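Local coordinates for RavO (Legionella pneumophila subsp. pneumophila, PDB 6DM4), which uses this SH2 domain, one part of a longer protein, to bind a phosphotyrosine peptide of human Shc1, at residues Arg42-Asn47 with Ser70-Ile75; Ala60-Ser65 with Gln111-Ile116. All coordinates share one frame; numbering follows the deposited sequence.

Interaction 1: Arg42-Asn47 with Ser70-Ile75; sequences RWSSAN and SIRYGI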
loop_
_atom_site.group_PDB
_atom_site.type_symbol
_atom_site.label_atom_id
_atom_site.label_comp_id
_atom_site.label_asym_id
_atom_site.label_seq_id
_atom_site.Cartn_x
_atom_site.Cartn_y
_atom_site.Cartn_z
ATOM N N ARG A 42 7.992 -0.954 -7.157
ATOM C CA ARG A 42 8.660 -0.033 -6.249
ATOM C C ARG A 42 8.030 1.337 -6.382
ATOM O O ARG A 42 7.330 1.632 -7.355
ATOM C CB ARG A 42 10.167 0.055 -6.534
ATOM C CG ARG A 42 10.491 0.367 -7.982
ATOM C CD ARG A 42 11.985 0.385 -8.229
ATOM N NE ARG A 42 12.310 0.630 -9.631
ATOM C CZ ARG A 42 12.280 1.828 -10.202
ATOM N NH1 ARG A 42 11.940 2.893 -9.486
ATOM N NH2 ARG A 42 12.601 1.968 -11.484
ATOM N N TRP A 43 8.303 2.177 -5.391
ATOM C CA TRP A 43 7.833 3.555 -5.416
ATOM C C TRP A 43 8.612 4.340 -6.473
ATOM O O TRP A 43 9.839 4.436 -6.403
ATOM C CB TRP A 43 7.991 4.163 -4.026
ATOM C CG TRP A 43 7.356 5.509 -3.803
ATOM C CD1 TRP A 43 7.995 6.713 -3.776
ATOM C CD2 TRP A 43 5.973 5.782 -3.526
ATOM N NE1 TRP A 43 7.101 7.717 -3.513
ATOM C CE2 TRP A 43 5.851 7.177 -3.363
ATOM C CE3 TRP A 43 4.825 4.989 -3.416
ATOM C CZ2 TRP A 43 4.631 7.794 -3.091
ATOM C CZ3 TRP A 43 3.612 5.604 -3.146
ATOM C CH2 TRP A 43 3.525 6.993 -2.987
ATOM N N SER A 44 7.900 4.878 -7.460
ATOM C CA SER A 44 8.524 5.507 -8.618
ATOM C C SER A 44 9.113 6.869 -8.276
ATOM O O SER A 44 8.598 7.598 -7.422
ATOM C CB SER A 44 7.501 5.663 -9.748
ATOM O OG SER A 44 7.954 6.567 -10.743
ATOM N N SER A 45 10.189 7.221 -8.988
ATOM C CA SER A 45 10.814 8.528 -8.832
ATOM C C SER A 45 9.881 9.671 -9.210
ATOM O O SER A 45 10.079 10.800 -8.745
ATOM C CB SER A 45 12.081 8.607 -9.685
ATOM O OG SER A 45 11.759 8.792 -11.055
ATOM N N ALA A 46 8.874 9.412 -10.048
ATOM C CA ALA A 46 7.988 10.475 -10.508
ATOM C C ALA A 46 7.110 11.038 -9.401
ATOM O O ALA A 46 6.511 12.101 -9.596
ATOM C CB ALA A 46 7.106 9.970 -11.650
ATOM N N ASN A 47 7.014 10.362 -8.254
ATOM C CA ASN A 47 6.149 10.849 -7.184
ATOM C C ASN A 47 6.683 12.144 -6.579
ATOM O O ASN A 47 5.911 13.067 -6.296
ATOM C CB ASN A 47 5.985 9.768 -6.118
ATOM C CG ASN A 47 5.090 8.636 -6.580
ATOM O OD1 ASN A 47 3.928 8.853 -6.924
ATOM N ND2 ASN A 47 5.628 7.425 -6.607
ATOM N N SER A 70 13.007 -0.992 -16.662
ATOM C CA SER A 70 11.930 -0.532 -15.805
ATOM C C SER A 70 10.742 -0.087 -16.649
ATOM O O SER A 70 10.877 0.241 -17.829
ATOM C CB SER A 70 12.400 0.607 -14.885
ATOM O OG SER A 70 13.271 0.122 -13.875
ATOM N N ILE A 71 9.564 -0.124 -16.032
ATOM C CA ILE A 71 8.321 0.357 -16.628
ATOM C C ILE A 71 7.637 1.228 -15.589
ATOM O O ILE A 71 7.545 0.841 -14.420
ATOM C CB ILE A 71 7.390 -0.799 -17.042
ATOM C CG1 ILE A 71 8.117 -1.817 -17.916
ATOM C CG2 ILE A 71 6.150 -0.261 -17.762
ATOM C CD1 ILE A 71 7.342 -3.110 -18.072
ATOM N N ARG A 72 7.156 2.397 -15.998
ATOM C CA ARG A 72 6.474 3.290 -15.070
ATOM C C ARG A 72 4.964 3.180 -15.246
ATOM O O ARG A 72 4.462 3.228 -16.374
ATOM C CB ARG A 72 6.920 4.740 -15.257
ATOM C CG ARG A 72 6.315 5.670 -14.214
ATOM C CD ARG A 72 6.714 7.107 -14.445
ATOM N NE ARG A 72 8.151 7.296 -14.278
ATOM C CZ ARG A 72 8.806 8.374 -14.694
ATOM N NH1 ARG A 72 8.145 9.352 -15.301
ATOM N NH2 ARG A 72 10.119 8.476 -14.507
ATOM N N TYR A 73 4.252 3.034 -14.129
ATOM C CA TYR A 73 2.798 2.969 -14.113
ATOM C C TYR A 73 2.237 4.106 -13.271
ATOM O O TYR A 73 2.909 4.631 -12.378
ATOM C CB TYR A 73 2.301 1.625 -13.557
ATOM C CG TYR A 73 2.738 0.448 -14.392
ATOM C CD1 TYR A 73 2.071 0.116 -15.567
ATOM C CD2 TYR A 73 3.822 -0.324 -14.014
ATOM C CE1 TYR A 73 2.473 -0.957 -16.333
ATOM C CE2 TYR A 73 4.235 -1.395 -14.773
ATOM C CZ TYR A 73 3.566 -1.706 -15.929
ATOM O OH TYR A 73 3.989 -2.778 -16.681
ATOM N N GLY A 74 0.995 4.473 -13.556
ATOM C CA GLY A 74 0.322 5.515 -12.804
ATOM C C GLY A 74 -1.100 5.110 -12.479
ATOM O O GLY A 74 -1.763 4.422 -13.257
ATOM N N ILE A 75 -1.560 5.547 -11.308
ATOM C CA ILE A 75 -2.933 5.343 -10.854
ATOM C C ILE A 75 -3.559 6.711 -10.628
ATOM O O ILE A 75 -3.017 7.523 -9.868
ATOM C CB ILE A 75 -2.992 4.509 -9.559
ATOM C CG1 ILE A 75 -2.145 3.242 -9.681
ATOM C CG2 ILE A 75 -4.441 4.166 -9.205
ATOM C CD1 ILE A 75 -1.821 2.609 -8.332
#
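R42 NH2 donates to S70 OG across 3.1 Å, with an N-H...O angle of 154° and the oxygen only 4° out of the guanidinium plane, so the serine takes an edge N-H. R72 is instead met over a face of its guanidinium: A46 CB lies there, offset toward the rim, 3.8 Å from R72 CZ. S44 OG stands obliquely beside the same group, 3.6 Å from R72 NE, and S45 OG is 3.8 Å from R72 NH2. Both lengths are long for polar pairs; the stronger partner of S44 OG, S45 OG and R72 NH2 is a modified side chain of the bound peptide, which R42 NH2 also reaches. Given the phosphopeptide in the complex, this is consistent with the phosphotyrosine pocket, R42 matching the arginine of the SH2 FLVR motif. In the second shell, S44 OG, anti to its backbone N (chi1 165°), accepts from A46 N at 3.1 Å, a capping bond at the turn into helix 46-49. S61 OG is hydrogen-bonded to both R42 NE and S70 OG, which would help position the first pair. Strand 55-64 lies between strands 40-43 and 67-76, bonding to both through its backbone, while Y73 and I71 reach helix 101-119.

Interaction 2: Ala60-Ser65 with Gln111-Ile116; sequences ASFQAS and QNKELI
F62 and K113 make the main nonpolar contact, a CH-pi interaction: K113 CB sits 3.9 Å from the F62 ring centroid and 17° off the ring normal, hence over the face. The methylenes carry on along the ring, K113 CG coming within 3.6 Å of F62 CD1, and the lysine chain and the phenylalanine side chain pass alongside one another, heading opposite ways. Further apolar packing comes from I116, whose CG2 meets A64 CB at 4.1 Å while its CG1 lies at the edge of the F62 ring, 4.5 Å from F62 CZ. The polar term is K113 NZ to Q63 O, modelled at 2.4 Å, a hydrogen bond whose very short length is doubtful. K113 points its CB toward the strand; the chain is extended to CE, and a bend at chi4 (48°) places NZ near Q63 O. NZ also forms a salt bridge with E117, one helical turn on. The short segments' axes differ by 26° and approach to 9.3 Å, the helix lying against the central sheet, as a flanking helix does in the SH2 fold. K113 therefore works in two ways, its hydrocarbon chain lining an aromatic face while its ammonium end, probably charged, pairs with the E117 carboxylate and lies against the Q63 carbonyl.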
loop_
_atom_site.group_PDB
_atom_site.type_symbol
_atom_site.label_atom_id
_atom_site.label_comp_id
_atom_site.label_asym_id
_atom_site.label_seq_id
_atom_site.Cartn_x
_atom_site.Cartn_y
_atom_site.Cartn_z
ATOM N N ALA A 60 7.877 -0.749 -12.204
ATOM C CA ALA A 60 8.344 -2.125 -12.217
ATOM C C ALA A 60 9.791 -2.160 -12.691
ATOM O O ALA A 60 10.220 -1.312 -13.472
ATOM C CB ALA A 60 7.478 -2.988 -13.132
ATOM N N SER A 61 10.545 -3.141 -12.205
ATOM C CA SER A 61 11.912 -3.357 -12.655
ATOM C C SER A 61 12.141 -4.847 -12.838
ATOM O O SER A 61 11.601 -5.661 -12.083
ATOM C CB SER A 61 12.940 -2.786 -11.665
ATOM O OG SER A 61 12.888 -1.369 -11.645
ATOM N N PHE A 62 12.924 -5.204 -13.853
ATOM C CA PHE A 62 13.325 -6.587 -14.053
ATOM C C PHE A 62 14.690 -6.593 -14.722
ATOM O O PHE A 62 15.195 -5.559 -15.162
ATOM C CB PHE A 62 12.299 -7.375 -14.875
ATOM C CG PHE A 62 11.974 -6.755 -16.204
ATOM C CD1 PHE A 62 12.751 -7.023 -17.318
ATOM C CD2 PHE A 62 10.882 -5.911 -16.340
ATOM C CE1 PHE A 62 12.455 -6.457 -18.546
ATOM C CE2 PHE A 62 10.584 -5.342 -17.565
ATOM C CZ PHE A 62 11.371 -5.615 -18.666
ATOM N N GLN A 63 15.291 -7.776 -14.788
ATOM C CA GLN A 63 16.636 -7.929 -15.324
ATOM C C GLN A 63 16.621 -8.887 -16.504
ATOM O O GLN A 63 16.009 -9.958 -16.434
ATOM C CB GLN A 63 17.599 -8.436 -14.247
ATOM C CG GLN A 63 19.052 -8.473 -14.696
ATOM C CD GLN A 63 20.000 -8.804 -13.562
ATOM O OE1 GLN A 63 21.012 -8.133 -13.370
ATOM N NE2 GLN A 63 19.681 -9.851 -12.809
ATOM N N ALA A 64 17.288 -8.491 -17.582
ATOM C CA ALA A 64 17.622 -9.353 -18.706
ATOM C C ALA A 64 19.139 -9.378 -18.862
ATOM O O ALA A 64 19.874 -8.790 -18.063
ATOM C CB ALA A 64 16.937 -8.877 -19.990
ATOM N N SER A 65 19.616 -10.055 -19.911
ATOM C CA SER A 65 21.056 -10.214 -20.079
ATOM C C SER A 65 21.755 -8.901 -20.409
ATOM O O SER A 65 22.975 -8.803 -20.230
ATOM C CB SER A 65 21.356 -11.253 -21.162
ATOM O OG SER A 65 20.813 -10.867 -22.410
ATOM N N GLN A 111 5.234 -10.189 -19.940
ATOM C CA GLN A 111 5.187 -10.211 -21.397
ATOM C C GLN A 111 6.162 -9.200 -21.985
ATOM O O GLN A 111 6.808 -9.474 -23.002
ATOM C CB GLN A 111 3.762 -9.939 -21.888
ATOM C CG GLN A 111 2.771 -11.062 -21.599
ATOM C CD GLN A 111 1.410 -10.831 -22.248
ATOM O OE1 GLN A 111 1.307 -10.228 -23.318
ATOM N NE2 GLN A 111 0.357 -11.321 -21.599
ATOM N N ASN A 112 6.291 -8.028 -21.352
ATOM C CA ASN A 112 7.265 -7.044 -21.817
ATOM C C ASN A 112 8.688 -7.558 -21.641
ATOM O O ASN A 112 9.544 -7.348 -22.511
ATOM C CB ASN A 112 7.077 -5.722 -21.072
ATOM C CG ASN A 112 6.292 -4.712 -21.880
ATOM O OD1 ASN A 112 6.582 -4.482 -23.048
ATOM N ND2 ASN A 112 5.273 -4.121 -21.267
ATOM N N LYS A 113 8.960 -8.228 -20.520
ATOM C CA LYS A 113 10.260 -8.862 -20.341
ATOM C C LYS A 113 10.503 -9.915 -21.416
ATOM O O LYS A 113 11.635 -10.088 -21.889
ATOM C CB LYS A 113 10.349 -9.483 -18.946
ATOM C CG LYS A 113 11.648 -10.219 -18.659
ATOM C CD LYS A 113 11.717 -10.643 -17.193
ATOM C CE LYS A 113 12.917 -11.527 -16.930
ATOM N NZ LYS A 113 14.137 -10.928 -17.528
ATOM N N GLU A 114 9.448 -10.629 -21.813
ATOM C CA GLU A 114 9.585 -11.645 -22.850
ATOM C C GLU A 114 9.999 -11.025 -24.178
ATOM O O GLU A 114 10.867 -11.563 -24.877
ATOM C CB GLU A 114 8.274 -12.417 -22.997
ATOM C CG GLU A 114 8.303 -13.514 -24.044
ATOM C CD GLU A 114 7.312 -14.623 -23.745
ATOM O OE1 GLU A 114 6.574 -14.506 -22.743
ATOM O OE2 GLU A 114 7.270 -15.608 -24.513
ATOM N N LEU A 115 9.391 -9.890 -24.541
ATOM C CA LEU A 115 9.769 -9.208 -25.778
ATOM C C LEU A 115 11.235 -8.795 -25.751
ATOM O O LEU A 115 11.950 -8.948 -26.748
ATOM C CB LEU A 115 8.886 -7.980 -25.998
ATOM C CG LEU A 115 7.459 -8.179 -26.508
ATOM C CD1 LEU A 115 6.787 -6.830 -26.678
ATOM C CD2 LEU A 115 7.447 -8.951 -27.816
ATOM N N ILE A 116 11.692 -8.264 -24.615
ATOM C CA ILE A 116 13.086 -7.846 -24.482
ATOM C C ILE A 116 14.020 -9.037 -24.660
ATOM O O ILE A 116 14.989 -8.981 -25.429
ATOM C CB ILE A 116 13.314 -7.162 -23.121
ATOM C CG1 ILE A 116 12.475 -5.887 -23.005
ATOM C CG2 ILE A 116 14.809 -6.876 -22.905
ATOM C CD1 ILE A 116 12.968 -4.752 -23.862
#

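In the fold
Both interactions use the same antiparallel sheet but different parts of the domain. Interaction 1 is buried, its centre about 6 Å from that of the chain, and joins the strand end and turn at 42-47 to strand 67-76; interaction 2, its centre at about 12 Å, is partly buried and rests helix 101-119 on strand 55-64. Their centres are about 16 Å apart, yet they meet: S61 OG, within segment 60-65, is the atom shared with interaction 1, and A60 N is 2.7 Å from I71 O, a backbone hydrogen bond between adjoining strands. The chemistry divides accordingly. Arginines and serines gather around the peptide's modified side chain in interaction 1, whereas hydrocarbon and aromatic surfaces predominate in interaction 2, with one lysine supplying the polar link.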